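Malate dehydrogenase (Porphyromonas gingivalis, PDB 3FI9) probably interconverts malate and oxaloacetate, with NAD as the hydride carrier. Local coordinates at residues 5-11 and 32-38; 187-191 and 299-303. One frame throughout, in Å; residues are numbered along the deposited sequence.

Contact 1 (5-11 and 32-38)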
loop_
_atom_site.group_PDB
_atom_site.type_symbol
_atom_site.label_atom_id
_atom_site.label_comp_id
_atom_site.label_asym_id
_atom_site.label_seq_id
_atom_site.Cartn_x
_atom_site.Cartn_y
_atom_site.Cartn_z
ATOM N N TYR A 5 7.031 -15.159 -9.101
ATOM C CA TYR A 5 7.303 -13.815 -9.631
ATOM C C TYR A 5 7.049 -13.808 -11.116
ATOM O O TYR A 5 7.324 -14.807 -11.815
ATOM C CB TYR A 5 8.759 -13.433 -9.353
ATOM C CG TYR A 5 8.994 -12.947 -7.946
ATOM C CD1 TYR A 5 8.755 -11.601 -7.615
ATOM C CD2 TYR A 5 9.442 -13.806 -6.949
ATOM C CE1 TYR A 5 8.956 -11.128 -6.326
ATOM C CE2 TYR A 5 9.652 -13.346 -5.632
ATOM C CZ TYR A 5 9.402 -12.000 -5.328
ATOM O OH TYR A 5 9.589 -11.504 -4.053
ATOM N N LEU A 6 6.565 -12.682 -11.626
ATOM C CA LEU A 6 6.189 -12.619 -13.056
ATOM C C LEU A 6 7.421 -12.648 -13.956
ATOM O O LEU A 6 7.387 -13.178 -15.062
ATOM C CB LEU A 6 5.405 -11.329 -13.320
ATOM C CG LEU A 6 4.782 -11.032 -14.682
ATOM C CD1 LEU A 6 3.833 -12.143 -15.115
ATOM C CD2 LEU A 6 4.017 -9.650 -14.526
ATOM N N THR A 7 8.500 -12.043 -13.510
ATOM C CA THR A 7 9.697 -12.048 -14.294
ATOM C C THR A 7 10.883 -11.929 -13.342
ATOM O O THR A 7 10.687 -11.638 -12.161
ATOM C CB THR A 7 9.671 -10.885 -15.345
ATOM O OG1 THR A 7 10.850 -10.927 -16.135
ATOM C CG2 THR A 7 9.614 -9.503 -14.667
ATOM N N GLU A 8 12.099 -12.168 -13.830
ATOM C CA GLU A 8 13.300 -11.843 -13.051
ATOM C C GLU A 8 13.913 -10.494 -13.469
ATOM O O GLU A 8 14.867 -10.003 -12.863
ATOM C CB GLU A 8 14.364 -12.963 -13.210
ATOM C CG GLU A 8 13.877 -14.353 -12.834
ATOM C CD GLU A 8 13.594 -14.488 -11.355
ATOM O OE1 GLU A 8 14.524 -14.267 -10.569
ATOM O OE2 GLU A 8 12.455 -14.846 -10.989
ATOM N N GLU A 9 13.390 -9.884 -14.528
ATOM C CA GLU A 9 13.977 -8.622 -14.993
ATOM C C GLU A 9 13.790 -7.476 -13.982
ATOM O O GLU A 9 12.851 -7.489 -13.210
ATOM C CB GLU A 9 13.468 -8.290 -16.408
ATOM C CG GLU A 9 13.864 -9.459 -17.341
ATOM C CD GLU A 9 13.804 -9.174 -18.813
ATOM O OE1 GLU A 9 14.851 -9.344 -19.494
ATOM O OE2 GLU A 9 12.719 -8.837 -19.307
ATOM N N LYS A 10 14.694 -6.503 -14.006
ATOM C CA LYS A 10 14.728 -5.424 -13.007
ATOM C C LYS A 10 13.652 -4.377 -13.300
ATOM O O LYS A 10 13.464 -3.944 -14.460
ATOM C CB LYS A 10 16.134 -4.834 -12.928
ATOM C CG LYS A 10 16.294 -3.521 -12.170
ATOM C CD LYS A 10 17.790 -3.242 -11.912
ATOM C CE LYS A 10 17.995 -1.853 -11.338
ATOM N NZ LYS A 10 19.421 -1.524 -11.143
ATOM N N LEU A 11 12.909 -4.061 -12.239
ATOM C CA LEU A 11 11.969 -2.970 -12.209
ATOM C C LEU A 11 12.537 -1.870 -11.312
ATOM O O LEU A 11 12.856 -2.066 -10.108
ATOM C CB LEU A 11 10.581 -3.451 -11.703
ATOM C CG LEU A 11 9.578 -2.368 -11.218
ATOM C CD1 LEU A 11 9.286 -1.319 -12.320
ATOM C CD2 LEU A 11 8.226 -3.013 -10.732
ATOM N N ARG A 32 4.309 -9.358 -6.671
ATOM C CA ARG A 32 5.390 -10.250 -7.075
ATOM C C ARG A 32 5.712 -10.097 -8.549
ATOM O O ARG A 32 5.741 -11.079 -9.298
ATOM C CB ARG A 32 5.066 -11.722 -6.685
ATOM C CG ARG A 32 5.007 -11.856 -5.145
ATOM C CD ARG A 32 4.506 -13.266 -4.690
ATOM N NE ARG A 32 5.518 -14.306 -4.921
ATOM C CZ ARG A 32 6.606 -14.466 -4.180
ATOM N NH1 ARG A 32 6.845 -13.637 -3.180
ATOM N NH2 ARG A 32 7.452 -15.462 -4.425
ATOM N N LEU A 33 5.973 -8.850 -8.958
ATOM C CA LEU A 33 6.281 -8.584 -10.364
ATOM C C LEU A 33 7.679 -9.113 -10.667
ATOM O O LEU A 33 7.865 -9.843 -11.652
ATOM C CB LEU A 33 6.194 -7.094 -10.679
ATOM C CG LEU A 33 4.829 -6.479 -10.320
ATOM C CD1 LEU A 33 4.796 -4.941 -10.659
ATOM C CD2 LEU A 33 3.716 -7.245 -11.046
ATOM N N THR A 34 8.635 -8.743 -9.826
ATOM C CA THR A 34 10.034 -9.226 -9.940
ATOM C C THR A 34 10.693 -9.177 -8.557
ATOM O O THR A 34 10.474 -8.227 -7.775
ATOM C CB THR A 34 10.849 -8.316 -10.904
ATOM O OG1 THR A 34 12.245 -8.647 -10.882
ATOM C CG2 THR A 34 10.715 -6.884 -10.511
ATOM N N PRO A 35 11.611 -10.107 -8.291
ATOM C CA PRO A 35 12.393 -9.989 -7.066
ATOM C C PRO A 35 13.394 -8.829 -7.143
ATOM O O PRO A 35 13.825 -8.282 -6.108
ATOM C CB PRO A 35 13.129 -11.343 -6.969
ATOM C CG PRO A 35 12.973 -12.008 -8.361
ATOM C CD PRO A 35 11.994 -11.250 -9.169
ATOM N N ASN A 36 13.736 -8.421 -8.366
ATOM C CA ASN A 36 14.754 -7.396 -8.542
ATOM C C ASN A 36 14.091 -6.032 -8.649
ATOM O O ASN A 36 13.906 -5.465 -9.726
ATOM C CB ASN A 36 15.628 -7.768 -9.734
ATOM C CG ASN A 36 16.341 -9.102 -9.474
ATOM O OD1 ASN A 36 17.064 -9.217 -8.483
ATOM N ND2 ASN A 36 16.064 -10.125 -10.291
ATOM N N LEU A 37 13.672 -5.548 -7.496
ATOM C CA LEU A 37 12.966 -4.271 -7.419
ATOM C C LEU A 37 13.949 -3.238 -6.914
ATOM O O LEU A 37 14.547 -3.397 -5.851
ATOM C CB LEU A 37 11.789 -4.426 -6.444
ATOM C CG LEU A 37 10.969 -3.171 -6.189
ATOM C CD1 LEU A 37 10.276 -2.830 -7.463
ATOM C CD2 LEU A 37 9.956 -3.384 -4.997
ATOM N N CYS A 38 14.149 -2.176 -7.694
ATOM C CA CYS A 38 15.147 -1.169 -7.368
ATOM C C CYS A 38 14.503 0.194 -7.150
ATOM O O CYS A 38 13.700 0.653 -7.984
ATOM C CB CYS A 38 16.203 -1.123 -8.480
ATOM S SG CYS A 38 17.415 0.186 -8.306
HETATM O O HOH W 1 16.947 -12.690 -10.058
#

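Contact 2 (187-191 and 299-303)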
loop_
_atom_site.group_PDB
_atom_site.type_symbol
_atom_site.label_atom_id
_atom_site.label_comp_id
_atom_site.label_asym_id
_atom_site.label_seq_id
_atom_site.Cartn_x
_atom_site.Cartn_y
_atom_site.Cartn_z
ATOM N N ALA A 187 -12.073 14.559 -21.859
ATOM C CA ALA A 187 -13.263 14.382 -22.705
ATOM C C ALA A 187 -14.012 13.107 -22.265
ATOM O O ALA A 187 -13.515 12.004 -22.444
ATOM C CB ALA A 187 -12.844 14.267 -24.191
ATOM N N VAL A 188 -15.186 13.289 -21.672
ATOM C CA VAL A 188 -16.022 12.204 -21.199
ATOM C C VAL A 188 -16.779 11.559 -22.367
ATOM O O VAL A 188 -17.511 12.231 -23.109
ATOM C CB VAL A 188 -17.036 12.726 -20.125
ATOM C CG1 VAL A 188 -17.745 11.576 -19.478
ATOM C CG2 VAL A 188 -16.320 13.599 -19.055
ATOM N N PHE A 189 -16.541 10.275 -22.585
ATOM C CA PHE A 189 -17.267 9.506 -23.604
ATOM C C PHE A 189 -18.376 8.692 -22.952
ATOM O O PHE A 189 -18.279 7.470 -22.827
ATOM C CB PHE A 189 -16.319 8.585 -24.394
ATOM C CG PHE A 189 -15.633 9.281 -25.520
ATOM C CD1 PHE A 189 -14.957 10.497 -25.284
ATOM C CD2 PHE A 189 -15.620 8.732 -26.794
ATOM C CE1 PHE A 189 -14.294 11.179 -26.348
ATOM C CE2 PHE A 189 -14.935 9.394 -27.868
ATOM C CZ PHE A 189 -14.271 10.612 -27.631
ATOM N N ALA A 190 -19.433 9.373 -22.528
ATOM C CA ALA A 190 -20.541 8.671 -21.817
ATOM C C ALA A 190 -21.196 7.552 -22.642
ATOM O O ALA A 190 -21.788 6.594 -22.111
ATOM C CB ALA A 190 -21.586 9.692 -21.356
ATOM N N SER A 191 -21.130 7.652 -23.957
ATOM C CA SER A 191 -21.664 6.569 -24.750
ATOM C C SER A 191 -21.020 5.182 -24.459
ATOM O O SER A 191 -21.589 4.170 -24.826
ATOM C CB SER A 191 -21.517 6.883 -26.248
ATOM O OG SER A 191 -20.167 6.737 -26.627
ATOM N N GLU A 299 -18.805 13.284 -29.283
ATOM C CA GLU A 299 -17.711 12.995 -28.348
ATOM C C GLU A 299 -16.358 13.201 -29.025
ATOM O O GLU A 299 -15.447 13.760 -28.424
ATOM C CB GLU A 299 -17.855 11.571 -27.827
ATOM C CG GLU A 299 -19.093 11.422 -26.975
ATOM C CD GLU A 299 -19.405 9.978 -26.623
ATOM O OE1 GLU A 299 -19.070 9.061 -27.394
ATOM O OE2 GLU A 299 -20.026 9.771 -25.575
ATOM N N ARG A 300 -16.226 12.754 -30.278
ATOM C CA ARG A 300 -14.957 12.977 -31.008
ATOM C C ARG A 300 -14.648 14.471 -31.150
ATOM O O ARG A 300 -13.477 14.893 -31.118
ATOM C CB ARG A 300 -14.968 12.261 -32.360
ATOM C CG ARG A 300 -14.896 10.739 -32.171
ATOM C CD ARG A 300 -14.675 10.026 -33.475
ATOM N NE ARG A 300 -15.794 10.140 -34.411
ATOM C CZ ARG A 300 -16.876 9.377 -34.409
ATOM N NH1 ARG A 300 -17.036 8.413 -33.501
ATOM N NH2 ARG A 300 -17.802 9.567 -35.343
ATOM N N ALA A 301 -15.693 15.287 -31.258
ATOM C CA ALA A 301 -15.458 16.754 -31.315
ATOM C C ALA A 301 -14.971 17.297 -29.982
ATOM O O ALA A 301 -14.176 18.251 -29.916
ATOM C CB ALA A 301 -16.728 17.485 -31.799
ATOM N N ALA A 302 -15.475 16.726 -28.893
ATOM C CA ALA A 302 -15.004 17.126 -27.583
ATOM C C ALA A 302 -13.536 16.711 -27.433
ATOM O O ALA A 302 -12.722 17.461 -26.886
ATOM C CB ALA A 302 -15.882 16.460 -26.473
ATOM N N LEU A 303 -13.219 15.517 -27.928
ATOM C CA LEU A 303 -11.842 14.989 -27.951
ATOM C C LEU A 303 -10.906 15.906 -28.772
ATOM O O LEU A 303 -9.766 16.168 -28.376
ATOM C CB LEU A 303 -11.821 13.564 -28.508
ATOM C CG LEU A 303 -10.469 12.828 -28.474
ATOM C CD1 LEU A 303 -9.954 12.723 -27.042
ATOM C CD2 LEU A 303 -10.520 11.433 -29.090
HETATM O O HOH W 2 -20.464 11.707 -23.618
#

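Contact 1 (5-11 and 32-38)
Gripped by two backbone groups, Thr34 OG1 donates to Glu9 O at 2.7 Å, approaching from above the carbonyl plane, and accepts from Asn36 N at 2.9 Å, which makes an ST turn. With the hydroxyl turned opposite its own backbone N (chi1 172°), the methyl CG2 is left against Leu11 CB, so threonine serves a polar and an apolar neighbour at once. Asn36 adds a second side-chain bond: Asn36 ND2 donates to Glu8 O at 2.8 Å, the oxygen lying close to the amide plane, while a water joins ND2 to Glu8 OE1.

These bonds splice the lead-in loops of two neighbouring parallel strands, 10-14 and 37-40, in the first beta-alpha-beta unit of the Rossmann-type NAD-binding domain. Two backbone bonds pair the strands here: Leu11 N to Asn36 O at 3.0 Å and Cys38 N to Leu11 O at 2.7 Å. Leu11 and Leu37 lie side by side on one face, where Ala28 of the crossover helix 19-30 meets them both.

At the other end the Tyr5 ring is sandwiched. Pro35 CD covers one face, 4.0 Å from the centroid of the Tyr5 ring, a CH-pi contact. The opposite face takes Arg32 CB and an off-centre cation-pi contact, Arg32 CZ being 4.1 Å from the centroid of Tyr5. A bend at chi3 (72°) brings the guanidinium over the CE2 side of the ring, their planes 40° apart. Arg32 NH1 and Tyr5 OH both bond to Glu60 O, and Arg32 NE bonds to Leu3 O. Arg32 itself has positive phi and ends the preceding helix in a Schellman motif.

Contact 2 (187-191 and 299-303)
In the alpha/beta C-terminal domain, the chain leaving strand 186-188 bends into a 3-10 turn just where it meets an early turn of the long helix 297-319. Glu299 carries most of this meeting. Its two carboxylate oxygens are taken by one residue: Ser191 N donates to Glu299 OE2 at 2.9 Å, nearly straight, and Ser191 OG lies 2.7 Å from Glu299 OE1. Both bonds use the syn lone pairs, which fixes the rotation of the carboxylate. Serine suits the place because its hydroxyl, set between backbone N and carbonyl carbon (chi1 74°), can reach one oxygen while its own N-H faces the other. A water extends the network, donating to Glu299 OE2 and Val188 O and accepting from Ala190 N. So many donors would be expected to favour the charged form of the glutamate.

The stem of the same side chain does apolar work. Glu299 CB sits over the middle of the Phe189 ring, 3.5 Å from its centroid and only 8° off the normal, a close CH-pi contact. Farther out, the carboxylate is stacked with the ring, the two planes 29° apart. Leu303 CB, one turn along the helix, touches the ring edge at Phe189 CZ (3.9 Å), and Tyr179 makes an edge-to-face contact with the same ring. Ala187, whose small side chain allows a close approach, puts CB 4.0 Å from Leu303 CA. Strand 186-188 pairs antiparallel with 178-180, and the connection between them carries His182, the predicted proton acceptor, a hairpin typical of the lactate/malate dehydrogenase catalytic domain.

Contacts 1 and 2 lie on opposite sides of the chain's centre, with centres 38 Å apart, and share no element. Both are partly buried. Contact 1 works within the nucleotide-binding half, between loops that run into adjacent parallel strands. Its polar chemistry is largely backbone pairing, supplemented by side chains that bond to main-chain oxygens; Leu11, Leu33 and Leu37 are buried against helix 19-30, all three touching Ala28. Contact 2 lies in the C-terminal half, where a helix faces a strand end, so side chains rather than backbone pairing make the join. There a single carboxylate supplies the direct polar link; Phe189, Ala187 and Leu303 supply the apolar packing, with the Glu299 stem on the ring. Neither is touched by the other subunit.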